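Local coordinates for processed glycerol phosphate lipoteichoic acid synthase 2 (Bacillus subtilis, PDB 2W8D), which is a member of the sulfatase family in the alkaline phosphatase clan, modelled with a bound magnesium ion, at residues G214-Q226 and G261-V273. Residues are numbered along the deposited sequence; the frame is centred on the assembly and turned at random.
Sequences GDFGDSVVDNYFQ and GISENHNKAMAKV
The Phe-216 ring lies with one face against Val-273, whose CG2 sits almost straight above its centre, 3.7 Å from the centroid, a CH-pi contact. The same methyl meets Val-221 CG1 at 3.6 Å and reaches the Phe-225 ring at its edge, so it fills the junction of three side chains. With CG beside the backbone N (chi1 -50°), the Phe-216 ring is carried across to Val-273, and the Lys-272 chain passes it in the opposite direction. Asp-222 OD1 accepts from Phe-216 N and ties the turn back to the start of the helix.

Ala-269 CB fits between Phe-216 O, Asp-218 CB and Val-221. Asp-218 is the N-cap of helix 219-244, and its carboxylate has three partners. Val-221 N meets OD1 from above the carboxylate plane. OD2 offers its syn lone pair to His-266 ND1, at 3.0 Å and 158°, nearly in the imidazole plane. A water donates to OD2 and accepts from Ala-269 N in the first turn of helix 267-273. Val-220 CG1 covers one imidazole face, 4.0 Å from the centroid.

Further along, Ile-262 CD1 packs over one face of Tyr-224, 3.7 Å from Tyr-224 CD1. The Tyr-224 hydroxyl is hydrogen-bonded to Ser-41 O and Gln-43 N, near metal ligand Glu-40.

The axes of helices 219-226 and 267-273 approach to 9.6 Å at 47°. A largely apolar seam, with one polar pair at its side, joins the start of the long helix to the segment after metal ligands Asp-258 and His-259. The carboxylate-imidazole bond ties together the N-cap residues of both helices, and the nearby carboxylate would be expected to stabilise the imidazolium form of His-266.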
loop_
_atom_site.group_PDB
_atom_site.type_symbol
_atom_site.label_atom_id
_atom_site.label_comp_id
_atom_site.label_asym_id
_atom_site.label_seq_id
_atom_site.Cartn_x
_atom_site.Cartn_y
_atom_site.Cartn_z
ATOM N N GLY A 214 -12.835 21.281 8.338
ATOM C CA GLY A 214 -12.590 22.328 7.354
ATOM C C GLY A 214 -13.914 22.986 7.003
ATOM O O GLY A 214 -14.968 22.514 7.422
ATOM N N ASP A 215 -13.866 24.063 6.229
ATOM C CA ASP A 215 -15.071 24.778 5.840
ATOM C C ASP A 215 -15.089 24.891 4.317
ATOM O O ASP A 215 -14.773 25.960 3.770
ATOM C CB ASP A 215 -15.077 26.164 6.514
ATOM C CG ASP A 215 -16.485 26.781 6.637
ATOM O OD1 ASP A 215 -17.490 26.040 6.586
ATOM O OD2 ASP A 215 -16.586 28.029 6.811
ATOM N N PHE A 216 -15.438 23.786 3.635
ATOM C CA PHE A 216 -15.427 23.732 2.165
ATOM C C PHE A 216 -16.786 23.474 1.477
ATOM O O PHE A 216 -16.842 23.250 0.269
ATOM C CB PHE A 216 -14.364 22.730 1.685
ATOM C CG PHE A 216 -13.031 22.944 2.314
ATOM C CD1 PHE A 216 -12.219 24.005 1.909
ATOM C CD2 PHE A 216 -12.600 22.122 3.351
ATOM C CE1 PHE A 216 -10.984 24.233 2.517
ATOM C CE2 PHE A 216 -11.367 22.332 3.955
ATOM C CZ PHE A 216 -10.561 23.394 3.541
ATOM N N GLY A 217 -17.872 23.502 2.241
ATOM C CA GLY A 217 -19.218 23.352 1.686
ATOM C C GLY A 217 -19.642 21.926 1.402
ATOM O O GLY A 217 -20.509 21.686 0.552
ATOM N N ASP A 218 -19.048 20.969 2.117
ATOM C CA ASP A 218 -19.295 19.568 1.857
ATOM C C ASP A 218 -18.767 18.786 3.052
ATOM O O ASP A 218 -17.574 18.812 3.353
ATOM C CB ASP A 218 -18.602 19.166 0.556
ATOM C CG ASP A 218 -18.681 17.675 0.257
ATOM O OD1 ASP A 218 -18.676 16.834 1.191
ATOM O OD2 ASP A 218 -18.702 17.350 -0.955
ATOM N N SER A 219 -19.682 18.102 3.728
ATOM C CA SER A 219 -19.423 17.543 5.024
ATOM C C SER A 219 -18.591 16.287 4.937
ATOM O O SER A 219 -17.888 15.951 5.886
ATOM C CB SER A 219 -20.741 17.287 5.753
ATOM O OG SER A 219 -21.412 16.159 5.237
ATOM N N VAL A 220 -18.647 15.576 3.813
ATOM C CA VAL A 220 -17.714 14.469 3.612
ATOM C C VAL A 220 -16.245 14.954 3.639
ATOM O O VAL A 220 -15.396 14.397 4.357
ATOM C CB VAL A 220 -18.046 13.679 2.316
ATOM C CG1 VAL A 220 -16.928 12.707 1.940
ATOM C CG2 VAL A 220 -19.349 12.898 2.513
ATOM N N VAL A 221 -15.975 15.996 2.864
ATOM C CA VAL A 221 -14.658 16.620 2.768
ATOM C C VAL A 221 -14.293 17.353 4.063
ATOM O O VAL A 221 -13.167 17.266 4.497
ATOM C CB VAL A 221 -14.596 17.633 1.598
ATOM C CG1 VAL A 221 -13.344 18.547 1.711
ATOM C CG2 VAL A 221 -14.692 16.914 0.237
ATOM N N ASP A 222 -15.235 18.085 4.640
ATOM C CA ASP A 222 -15.041 18.732 5.945
ATOM C C ASP A 222 -14.579 17.773 7.034
ATOM O O ASP A 222 -13.706 18.132 7.813
ATOM C CB ASP A 222 -16.307 19.460 6.433
ATOM C CG ASP A 222 -16.633 20.702 5.602
ATOM O OD1 ASP A 222 -15.825 21.095 4.730
ATOM O OD2 ASP A 222 -17.715 21.296 5.821
ATOM N N ASN A 223 -15.140 16.558 7.062
ATOM C CA ASN A 223 -14.892 15.598 8.152
ATOM C C ASN A 223 -13.678 14.724 7.882
ATOM O O ASN A 223 -13.125 14.085 8.791
ATOM C CB ASN A 223 -16.119 14.718 8.387
ATOM C CG ASN A 223 -17.276 15.488 8.993
ATOM O OD1 ASN A 223 -17.114 16.591 9.516
ATOM N ND2 ASN A 223 -18.456 14.917 8.908
ATOM N N TYR A 224 -13.268 14.688 6.621
ATOM C CA TYR A 224 -12.057 13.990 6.253
ATOM C C TYR A 224 -10.895 14.411 7.172
ATOM O O TYR A 224 -10.160 13.566 7.650
ATOM C CB TYR A 224 -11.719 14.317 4.810
ATOM C CG TYR A 224 -10.589 13.502 4.252
ATOM C CD1 TYR A 224 -10.719 12.116 4.049
ATOM C CD2 TYR A 224 -9.381 14.108 3.926
ATOM C CE1 TYR A 224 -9.661 11.370 3.533
ATOM C CE2 TYR A 224 -8.318 13.368 3.399
ATOM C CZ TYR A 224 -8.459 12.014 3.192
ATOM O OH TYR A 224 -7.398 11.329 2.641
ATOM N N PHE A 225 -10.737 15.716 7.376
ATOM C CA PHE A 225 -9.570 16.259 8.049
ATOM C C PHE A 225 -9.523 15.874 9.507
ATOM O O PHE A 225 -8.434 15.714 10.029
ATOM C CB PHE A 225 -9.500 17.789 7.948
ATOM C CG PHE A 225 -9.467 18.280 6.549
ATOM C CD1 PHE A 225 -8.281 18.201 5.793
ATOM C CD2 PHE A 225 -10.612 18.809 5.954
ATOM C CE1 PHE A 225 -8.234 18.641 4.454
ATOM C CE2 PHE A 225 -10.570 19.241 4.607
ATOM C CZ PHE A 225 -9.376 19.156 3.871
ATOM N N GLN A 226 -10.697 15.743 10.140
ATOM C CA GLN A 226 -10.823 15.262 11.511
ATOM C C GLN A 226 -10.442 13.803 11.694
ATOM O O GLN A 226 -9.708 13.476 12.625
ATOM C CB GLN A 226 -12.250 15.447 12.021
ATOM C CG GLN A 226 -12.675 16.876 12.099
ATOM C CD GLN A 226 -13.810 17.081 13.070
ATOM O OE1 GLN A 226 -14.475 16.127 13.472
ATOM N NE2 GLN A 226 -14.037 18.328 13.461
ATOM N N GLY A 261 -9.554 8.615 -0.657
ATOM C CA GLY A 261 -10.743 8.681 0.165
ATOM C C GLY A 261 -11.813 9.583 -0.442
ATOM O O GLY A 261 -13.016 9.375 -0.221
ATOM N N ILE A 262 -11.379 10.600 -1.189
ATOM C CA ILE A 262 -12.295 11.587 -1.749
ATOM C C ILE A 262 -12.446 11.408 -3.274
ATOM O O ILE A 262 -11.537 11.768 -4.039
ATOM C CB ILE A 262 -11.799 13.028 -1.464
ATOM C CG1 ILE A 262 -11.395 13.215 0.015
ATOM C CG2 ILE A 262 -12.874 14.043 -1.892
ATOM C CD1 ILE A 262 -12.560 12.987 0.986
ATOM N N SER A 263 -13.601 10.910 -3.713
ATOM C CA SER A 263 -13.869 10.750 -5.148
ATOM C C SER A 263 -14.219 12.065 -5.878
ATOM O O SER A 263 -14.256 13.153 -5.276
ATOM C CB SER A 263 -14.957 9.714 -5.359
ATOM O OG SER A 263 -16.214 10.230 -5.005
ATOM N N GLU A 264 -14.477 11.945 -7.181
ATOM C CA GLU A 264 -14.915 13.057 -8.046
ATOM C C GLU A 264 -16.319 13.603 -7.767
ATOM O O GLU A 264 -16.644 14.686 -8.220
ATOM C CB GLU A 264 -14.716 12.683 -9.515
ATOM C CG GLU A 264 -13.210 12.512 -9.893
ATOM C CD GLU A 264 -12.950 12.691 -11.398
ATOM O OE1 GLU A 264 -12.650 11.667 -12.078
ATOM O OE2 GLU A 264 -13.044 13.857 -11.904
ATOM N N ASN A 265 -17.124 12.895 -6.965
ATOM C CA ASN A 265 -18.415 13.420 -6.477
ATOM C C ASN A 265 -18.267 14.676 -5.593
ATOM O O ASN A 265 -19.251 15.424 -5.378
ATOM C CB ASN A 265 -19.208 12.357 -5.681
ATOM C CG ASN A 265 -19.547 11.098 -6.499
ATOM O OD1 ASN A 265 -19.578 10.001 -5.949
ATOM N ND2 ASN A 265 -19.817 11.256 -7.784
ATOM N N HIS A 266 -17.053 14.903 -5.102
ATOM C CA HIS A 266 -16.742 16.032 -4.211
ATOM C C HIS A 266 -15.789 17.038 -4.848
ATOM O O HIS A 266 -15.085 17.762 -4.151
ATOM C CB HIS A 266 -16.123 15.496 -2.907
ATOM C CG HIS A 266 -16.897 14.358 -2.333
ATOM N ND1 HIS A 266 -18.103 14.535 -1.683
ATOM C CD2 HIS A 266 -16.707 13.024 -2.417
ATOM C CE1 HIS A 266 -18.581 13.354 -1.330
ATOM N NE2 HIS A 266 -17.758 12.423 -1.773
ATOM N N ASN A 267 -15.760 17.082 -6.171
ATOM C CA ASN A 267 -14.891 18.004 -6.892
ATOM C C ASN A 267 -15.133 19.456 -6.536
ATOM O O ASN A 267 -14.191 20.231 -6.494
ATOM C CB ASN A 267 -15.060 17.838 -8.412
ATOM C CG ASN A 267 -14.140 16.764 -9.006
ATOM O OD1 ASN A 267 -13.301 16.190 -8.326
ATOM N ND2 ASN A 267 -14.311 16.496 -10.286
ATOM N N LYS A 268 -16.383 19.843 -6.313
ATOM C CA LYS A 268 -16.670 21.233 -5.986
ATOM C C LYS A 268 -15.930 21.638 -4.715
ATOM O O LYS A 268 -15.312 22.671 -4.691
ATOM C CB LYS A 268 -18.164 21.499 -5.830
ATOM C CG LYS A 268 -18.482 22.994 -5.718
ATOM C CD LYS A 268 -19.888 23.267 -5.200
ATOM C CE LYS A 268 -20.540 24.262 -6.129
ATOM N NZ LYS A 268 -21.488 25.208 -5.451
ATOM N N ALA A 269 -15.948 20.795 -3.683
ATOM C CA ALA A 269 -15.287 21.145 -2.427
ATOM C C ALA A 269 -13.760 20.979 -2.519
ATOM O O ALA A 269 -13.001 21.774 -1.937
ATOM C CB ALA A 269 -15.861 20.332 -1.254
HETATM N N MSE A 270 -13.314 19.967 -3.259
HETATM C CA MSE A 270 -11.890 19.707 -3.405
HETATM C C MSE A 270 -11.158 20.823 -4.123
HETATM O O MSE A 270 -9.992 21.031 -3.866
HETATM C CB MSE A 270 -11.617 18.376 -4.113
HETATM C CG MSE A 270 -11.787 17.221 -3.223
HETATM SE SE MSE A 270 -10.483 17.254 -1.713
HETATM C CE MSE A 270 -8.845 16.997 -2.727
ATOM N N ALA A 271 -11.828 21.522 -5.035
ATOM C CA ALA A 271 -11.240 22.713 -5.652
ATOM C C ALA A 271 -10.986 23.826 -4.631
ATOM O O ALA A 271 -9.993 24.544 -4.736
ATOM C CB ALA A 271 -12.122 23.240 -6.799
ATOM N N LYS A 272 -11.898 23.999 -3.672
ATOM C CA LYS A 272 -11.638 24.912 -2.553
ATOM C C LYS A 272 -10.498 24.421 -1.675
ATOM O O LYS A 272 -9.653 25.217 -1.268
ATOM C CB LYS A 272 -12.885 25.157 -1.711
ATOM C CG LYS A 272 -14.007 25.868 -2.456
ATOM C CD LYS A 272 -15.123 26.124 -1.459
ATOM C CE LYS A 272 -16.490 25.908 -2.066
ATOM N NZ LYS A 272 -16.873 27.052 -2.890
ATOM N N VAL A 273 -10.451 23.120 -1.407
ATOM C CA VAL A 273 -9.376 22.559 -0.573
ATOM C C VAL A 273 -8.032 22.964 -1.196
ATOM O O VAL A 273 -7.128 23.473 -0.497
ATOM C CB VAL A 273 -9.494 20.996 -0.417
ATOM C CG1 VAL A 273 -8.186 20.359 0.019
ATOM C CG2 VAL A 273 -10.614 20.615 0.547
HETATM O O HOH W 1 -18.513 18.975 -3.065
#